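Local coordinates for histidine phosphotransfer protein (Medicago truncatula, PDB 4G78), which probably relays phosphoryl groups through an active histidine, from cytokinin sensor histidine kinases to response regulators, at residues H6-M18 with L127-I141. Sequence-based numbering, arbitrary orientation. Where two conformers were deposited one is given.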
loop_
_atom_site.group_PDB
_atom_site.type_symbol
_atom_site.label_atom_id
_atom_site.label_comp_id
_atom_site.label_asym_id
_atom_site.label_seq_id
_atom_site.Cartn_x
_atom_site.Cartn_y
_atom_site.Cartn_z
ATOM N N HIS A 6 9.193 -11.179 -22.531
ATOM C CA HIS A 6 8.011 -11.483 -21.773
ATOM C C HIS A 6 8.040 -10.866 -20.404
ATOM O O HIS A 6 6.994 -10.482 -19.872
ATOM C CB HIS A 6 7.750 -12.988 -21.709
ATOM C CG HIS A 6 8.732 -13.814 -21.062
ATOM N ND1 HIS A 6 9.918 -14.194 -21.645
ATOM C CD2 HIS A 6 8.723 -14.357 -19.839
ATOM C CE1 HIS A 6 10.562 -14.927 -20.769
ATOM N NE2 HIS A 6 9.874 -15.050 -19.636
ATOM N N LEU A 7 9.205 -10.763 -19.758
ATOM C CA LEU A 7 9.296 -10.159 -18.444
ATOM C C LEU A 7 9.052 -8.664 -18.486
ATOM O O LEU A 7 8.373 -8.093 -17.653
ATOM C CB LEU A 7 10.656 -10.394 -17.787
ATOM C CG LEU A 7 11.010 -11.855 -17.509
ATOM C CD1 LEU A 7 12.370 -11.866 -16.863
ATOM C CD2 LEU A 7 9.960 -12.567 -16.702
ATOM N N HIS A 8 9.657 -7.992 -19.493
ATOM C CA HIS A 8 9.461 -6.596 -19.652
ATOM C C HIS A 8 8.003 -6.238 -19.941
ATOM O O HIS A 8 7.456 -5.288 -19.400
ATOM C CB HIS A 8 10.347 -6.015 -20.733
ATOM C CG HIS A 8 11.831 -5.902 -20.347
ATOM N ND1 HIS A 8 12.630 -6.959 -20.258
ATOM C CD2 HIS A 8 12.540 -4.823 -20.049
ATOM C CE1 HIS A 8 13.875 -6.512 -19.925
ATOM N NE2 HIS A 8 13.831 -5.212 -19.810
ATOM N N ARG A 9 7.380 -7.003 -20.828
ATOM C CA ARG A 9 5.981 -6.788 -21.162
ATOM C C ARG A 9 5.103 -7.033 -19.938
ATOM O O ARG A 9 4.191 -6.261 -19.666
ATOM C CB ARG A 9 5.524 -7.682 -22.314
ATOM C CG ARG A 9 6.111 -7.303 -23.660
ATOM C CD ARG A 9 5.467 -8.125 -24.781
ATOM N NE ARG A 9 6.247 -9.318 -25.055
ATOM C CZ ARG A 9 5.869 -10.557 -24.804
ATOM N NH1 ARG A 9 4.700 -10.815 -24.241
ATOM N NH2 ARG A 9 6.693 -11.537 -25.112
ATOM N N LYS A 10 5.369 -8.102 -19.202
ATOM C CA LYS A 10 4.544 -8.402 -18.033
ATOM C C LYS A 10 4.674 -7.295 -16.995
ATOM O O LYS A 10 3.681 -6.895 -16.366
ATOM C CB LYS A 10 4.859 -9.763 -17.452
ATOM C CG LYS A 10 3.980 -10.143 -16.267
ATOM C CD LYS A 10 2.520 -10.272 -16.489
ATOM C CE LYS A 10 2.147 -11.437 -17.347
ATOM N NZ LYS A 10 2.378 -12.717 -16.650
ATOM N N LEU A 11 5.899 -6.818 -16.758
ATOM C CA LEU A 11 6.092 -5.772 -15.781
ATOM C C LEU A 11 5.320 -4.532 -16.167
ATOM O O LEU A 11 4.588 -3.938 -15.345
ATOM C CB LEU A 11 7.573 -5.489 -15.610
ATOM C CG LEU A 11 7.937 -4.339 -14.680
ATOM C CD1 LEU A 11 7.315 -4.494 -13.301
ATOM C CD2 LEU A 11 9.420 -4.217 -14.609
ATOM N N ARG A 12 5.457 -4.086 -17.439
ATOM C CA ARG A 12 4.750 -2.878 -17.844
ATOM C C ARG A 12 3.231 -3.115 -17.756
ATOM O O ARG A 12 2.497 -2.188 -17.358
ATOM C CB ARG A 12 5.151 -2.483 -19.277
ATOM C CG ARG A 12 6.550 -1.949 -19.387
ATOM C CD ARG A 12 6.846 -1.364 -20.772
ATOM N NE ARG A 12 6.806 -2.295 -21.818
ATOM C CZ ARG A 12 7.806 -2.980 -22.373
ATOM N NH1 ARG A 12 9.042 -2.873 -21.915
ATOM N NH2 ARG A 12 7.545 -3.821 -23.364
ATOM N N ASP A 13 2.753 -4.264 -18.167
ATOM C CA ASP A 13 1.320 -4.549 -18.189
ATOM C C ASP A 13 0.749 -4.599 -16.757
ATOM O O ASP A 13 -0.308 -4.052 -16.470
ATOM C CB ASP A 13 1.033 -5.850 -18.897
ATOM C CG ASP A 13 1.234 -5.781 -20.418
ATOM O OD1 ASP A 13 1.240 -4.675 -20.954
ATOM O OD2 ASP A 13 1.353 -6.890 -21.008
ATOM N N HIS A 14 1.484 -5.292 -15.868
ATOM C CA HIS A 14 1.021 -5.430 -14.476
ATOM C C HIS A 14 1.003 -4.075 -13.771
ATOM O O HIS A 14 0.063 -3.740 -13.069
ATOM C CB HIS A 14 1.981 -6.413 -13.820
ATOM C CG HIS A 14 1.666 -6.534 -12.333
ATOM N ND1 HIS A 14 0.518 -7.092 -11.856
ATOM C CD2 HIS A 14 2.390 -6.148 -11.256
ATOM C CE1 HIS A 14 0.502 -7.030 -10.537
ATOM N NE2 HIS A 14 1.635 -6.488 -10.126
ATOM N N GLU A 15 2.094 -3.340 -13.957
ATOM C CA GLU A 15 2.086 -1.977 -13.313
ATOM C C GLU A 15 0.971 -1.119 -13.871
ATOM O O GLU A 15 0.300 -0.443 -13.096
ATOM C CB GLU A 15 3.439 -1.343 -13.543
ATOM C CG GLU A 15 3.635 -0.028 -12.854
ATOM C CD GLU A 15 5.038 0.488 -13.149
ATOM O OE1 GLU A 15 5.951 0.028 -12.497
ATOM O OE2 GLU A 15 5.236 1.238 -14.114
ATOM N N ALA A 16 0.803 -1.110 -15.195
ATOM C CA ALA A 16 -0.265 -0.300 -15.762
ATOM C C ALA A 16 -1.639 -0.750 -15.225
ATOM O O ALA A 16 -2.512 0.093 -15.011
ATOM C CB ALA A 16 -0.240 -0.361 -17.281
ATOM N N ALA A 17 -1.822 -2.052 -15.063
ATOM C CA ALA A 17 -3.096 -2.558 -14.521
ATOM C C ALA A 17 -3.298 -2.063 -13.097
ATOM O O ALA A 17 -4.422 -1.726 -12.705
ATOM C CB ALA A 17 -3.122 -4.065 -14.587
ATOM N N MET A 18 -2.236 -2.038 -12.305
ATOM C CA MET A 18 -2.332 -1.528 -10.937
ATOM C C MET A 18 -2.788 -0.093 -10.914
ATOM O O MET A 18 -3.591 0.313 -10.055
ATOM C CB MET A 18 -1.041 -1.725 -10.181
ATOM C CG MET A 18 -0.693 -3.134 -9.849
ATOM S SD MET A 18 0.760 -3.342 -8.821
ATOM C CE MET A 18 0.124 -2.678 -7.269
ATOM N N LEU A 127 -2.737 -4.796 -2.281
ATOM C CA LEU A 127 -1.634 -3.920 -2.686
ATOM C C LEU A 127 -0.300 -4.625 -2.516
ATOM O O LEU A 127 0.554 -4.614 -3.405
ATOM C CB LEU A 127 -1.687 -2.653 -1.869
ATOM C CG LEU A 127 -0.491 -1.737 -2.105
ATOM C CD1 LEU A 127 -0.515 -1.114 -3.491
ATOM C CD2 LEU A 127 -0.412 -0.746 -1.043
ATOM N N LYS A 128 -0.084 -5.190 -1.318
ATOM C CA LYS A 128 1.222 -5.792 -1.015
ATOM C C LYS A 128 1.501 -6.930 -1.978
ATOM O O LYS A 128 2.610 -7.057 -2.517
ATOM C CB LYS A 128 1.256 -6.257 0.432
ATOM C CG LYS A 128 2.582 -6.874 0.798
ATOM C CD LYS A 128 2.730 -7.211 2.234
ATOM C CE LYS A 128 4.093 -7.669 2.635
ATOM N NZ LYS A 128 4.133 -8.263 3.978
ATOM N N ASN A 129 0.514 -7.812 -2.206
ATOM C CA ASN A 129 0.755 -8.958 -3.115
ATOM C C ASN A 129 1.036 -8.469 -4.549
ATOM O O ASN A 129 1.943 -9.025 -5.215
ATOM C CB ASN A 129 -0.382 -9.883 -3.075
ATOM C CG ASN A 129 -0.381 -10.652 -1.734
ATOM O OD1 ASN A 129 0.618 -10.781 -1.025
ATOM N ND2 ASN A 129 -1.526 -11.137 -1.451
ATOM N N ASN A 130 0.326 -7.481 -4.995
ATOM C CA ASN A 130 0.545 -6.957 -6.366
ATOM C C ASN A 130 1.914 -6.260 -6.448
ATOM O O ASN A 130 2.609 -6.423 -7.476
ATOM C CB ASN A 130 -0.586 -6.078 -6.789
ATOM C CG ASN A 130 -1.790 -6.838 -7.313
ATOM O OD1 ASN A 130 -1.686 -7.533 -8.307
ATOM N ND2 ASN A 130 -2.901 -6.786 -6.671
ATOM N N LEU A 131 2.323 -5.495 -5.455
ATOM C CA LEU A 131 3.632 -4.890 -5.465
ATOM C C LEU A 131 4.732 -5.903 -5.390
ATOM O O LEU A 131 5.760 -5.782 -6.067
ATOM C CB LEU A 131 3.817 -3.884 -4.311
ATOM C CG LEU A 131 3.090 -2.567 -4.522
ATOM C CD1 LEU A 131 3.208 -1.741 -3.237
ATOM C CD2 LEU A 131 3.598 -1.841 -5.764
ATOM N N LYS A 132 4.586 -6.954 -4.576
ATOM C CA LYS A 132 5.598 -7.994 -4.504
ATOM C C LYS A 132 5.809 -8.609 -5.872
ATOM O O LYS A 132 6.935 -8.972 -6.238
ATOM C CB LYS A 132 5.223 -9.043 -3.442
ATOM C CG LYS A 132 5.576 -8.606 -2.019
ATOM C CD LYS A 132 5.452 -9.747 -0.994
ATOM C CE LYS A 132 6.794 -9.940 -0.294
ATOM N NZ LYS A 132 6.631 -9.939 1.216
ATOM N N TYR A 133 4.753 -8.787 -6.642
ATOM C CA TYR A 133 4.895 -9.312 -8.022
ATOM C C TYR A 133 5.639 -8.356 -8.909
ATOM O O TYR A 133 6.548 -8.755 -9.659
ATOM C CB TYR A 133 3.511 -9.666 -8.537
ATOM C CG TYR A 133 3.540 -10.314 -9.905
ATOM C CD1 TYR A 133 4.307 -11.471 -10.140
ATOM C CD2 TYR A 133 2.805 -9.843 -10.962
ATOM C CE1 TYR A 133 4.324 -12.056 -11.392
ATOM C CE2 TYR A 133 2.820 -10.479 -12.189
ATOM C CZ TYR A 133 3.604 -11.595 -12.395
ATOM O OH TYR A 133 3.582 -12.178 -13.636
ATOM N N LEU A 134 5.329 -7.061 -8.816
ATOM C CA LEU A 134 6.042 -6.025 -9.558
ATOM C C LEU A 134 7.548 -6.161 -9.267
ATOM O O LEU A 134 8.385 -6.163 -10.179
ATOM C CB LEU A 134 5.364 -4.689 -9.172
ATOM C CG LEU A 134 5.785 -3.488 -10.037
ATOM C CD1 LEU A 134 5.683 -3.664 -11.443
ATOM C CD2 LEU A 134 5.018 -2.313 -9.514
ATOM N N PHE A 135 7.886 -6.232 -7.986
ATOM C CA PHE A 135 9.273 -6.254 -7.590
ATOM C C PHE A 135 9.961 -7.550 -8.002
ATOM O O PHE A 135 11.140 -7.546 -8.372
ATOM C CB PHE A 135 9.376 -6.050 -6.072
ATOM C CG PHE A 135 8.808 -4.729 -5.583
ATOM C CD1 PHE A 135 8.716 -3.608 -6.386
ATOM C CD2 PHE A 135 8.398 -4.640 -4.250
ATOM C CE1 PHE A 135 8.256 -2.385 -5.906
ATOM C CE2 PHE A 135 7.919 -3.404 -3.758
ATOM C CZ PHE A 135 7.848 -2.317 -4.598
ATOM N N LYS A 136 9.219 -8.679 -7.987
ATOM C CA LYS A 136 9.785 -9.951 -8.467
ATOM C C LYS A 136 10.219 -9.813 -9.911
ATOM O O LYS A 136 11.317 -10.228 -10.292
ATOM C CB LYS A 136 8.698 -11.063 -8.332
ATOM C CG LYS A 136 9.168 -12.461 -8.875
ATOM C CD LYS A 136 8.005 -13.470 -8.802
ATOM C CE LYS A 136 8.364 -14.866 -9.086
ATOM N NZ LYS A 136 8.608 -15.174 -10.480
ATOM N N LEU A 137 9.345 -9.255 -10.742
ATOM C CA LEU A 137 9.667 -9.103 -12.155
ATOM C C LEU A 137 10.863 -8.162 -12.333
ATOM O O LEU A 137 11.753 -8.427 -13.150
ATOM C CB LEU A 137 8.454 -8.547 -12.903
ATOM C CG LEU A 137 7.223 -9.501 -12.926
ATOM C CD1 LEU A 137 5.997 -8.717 -13.372
ATOM C CD2 LEU A 137 7.502 -10.697 -13.842
ATOM N N GLN A 138 10.891 -7.049 -11.598
ATOM C CA GLN A 138 12.007 -6.111 -11.708
ATOM C C GLN A 138 13.306 -6.793 -11.365
ATOM O O GLN A 138 14.347 -6.578 -12.027
ATOM C CB GLN A 138 11.874 -4.947 -10.732
ATOM C CG GLN A 138 10.823 -4.017 -11.204
ATOM C CD GLN A 138 10.548 -2.828 -10.339
ATOM O OE1 GLN A 138 9.835 -1.891 -10.764
ATOM N NE2 GLN A 138 10.981 -2.831 -9.124
ATOM N N GLN A 139 13.313 -7.602 -10.325
ATOM C CA GLN A 139 14.501 -8.310 -9.876
ATOM C C GLN A 139 14.999 -9.321 -10.931
ATOM O O GLN A 139 16.155 -9.509 -11.128
ATOM C CB GLN A 139 14.285 -8.929 -8.515
ATOM C CG GLN A 139 14.166 -7.825 -7.434
ATOM C CD GLN A 139 15.263 -6.831 -7.384
ATOM O OE1 GLN A 139 16.442 -7.030 -7.485
ATOM N NE2 GLN A 139 14.620 -5.656 -7.287
ATOM N N GLU A 140 14.007 -10.012 -11.555
ATOM C CA GLU A 140 14.379 -10.977 -12.586
ATOM C C GLU A 140 15.003 -10.267 -13.798
ATOM O O GLU A 140 15.948 -10.778 -14.401
ATOM C CB GLU A 140 13.180 -11.805 -12.994
ATOM C CG GLU A 140 12.746 -12.762 -11.913
ATOM C CD GLU A 140 11.490 -13.519 -12.227
ATOM O OE1 GLU A 140 10.925 -13.360 -13.306
ATOM O OE2 GLU A 140 11.086 -14.337 -11.323
ATOM N N ILE A 141 14.484 -9.123 -14.164
ATOM C CA ILE A 141 15.060 -8.323 -15.243
ATOM C C ILE A 141 16.469 -7.893 -14.886
ATOM O O ILE A 141 17.420 -8.006 -15.694
ATOM C CB ILE A 141 14.163 -7.158 -15.589
ATOM C CG1 ILE A 141 12.880 -7.666 -16.273
ATOM C CG2 ILE A 141 14.893 -6.128 -16.467
ATOM C CD1 ILE A 141 11.794 -6.654 -16.426
HETATM O O HOH W 1 8.546 -0.796 -13.369
#
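His14 makes the main polar link between helix 6-18 and the antiparallel helix 127-141: in the conformer given, its NE2 donates to Asn130 O at 2.8 Å, nearly straight (168°) and close to the ring plane. That carbonyl already accepts the helical N-H of Leu134, and the two donors reach it from opposite faces of its plane, so one oxygen serves two bonds. The CG of His14 stands anti to the backbone N (chi1 175°), which carries the ring across to helix 127-141. There Tyr133 CD2 comes down over the centre of one ring face in an edge-to-face pair, planes at 79°, while Met18 CG covers part of the opposite face. Asn130 turns its own ND2 back to Leu126 O.

At one flank Lys10, its chain bent, brings NZ to Tyr133 OH at 3.3 Å, a long hydrogen bond. At the other, in the conformers given, a water donates to both Glu15 OE1 and Gln138 OE1.

Between these polar edges the contact is greasy. Leu11 is a knob among Leu134, Leu137, Gln138 and Ile141, its CD2 3.9 Å from Ile141 CD1. Ile141 CD1 also sits over the middle of the His8 ring, a CH-pi contact of 3.9 Å to the centroid, while His8 ND1 is hydrogen-bonded to Asp5 OD1. At the far end Met18 CE lies 3.5 Å from Asn130 CB.

Chemically, then, apolar packing, mainly leucine, isoleucine and methionine, joins the N-terminal helix to the long C-terminal helix of the HPt bundle, and one doubly used carbonyl gives His14 a directional anchor.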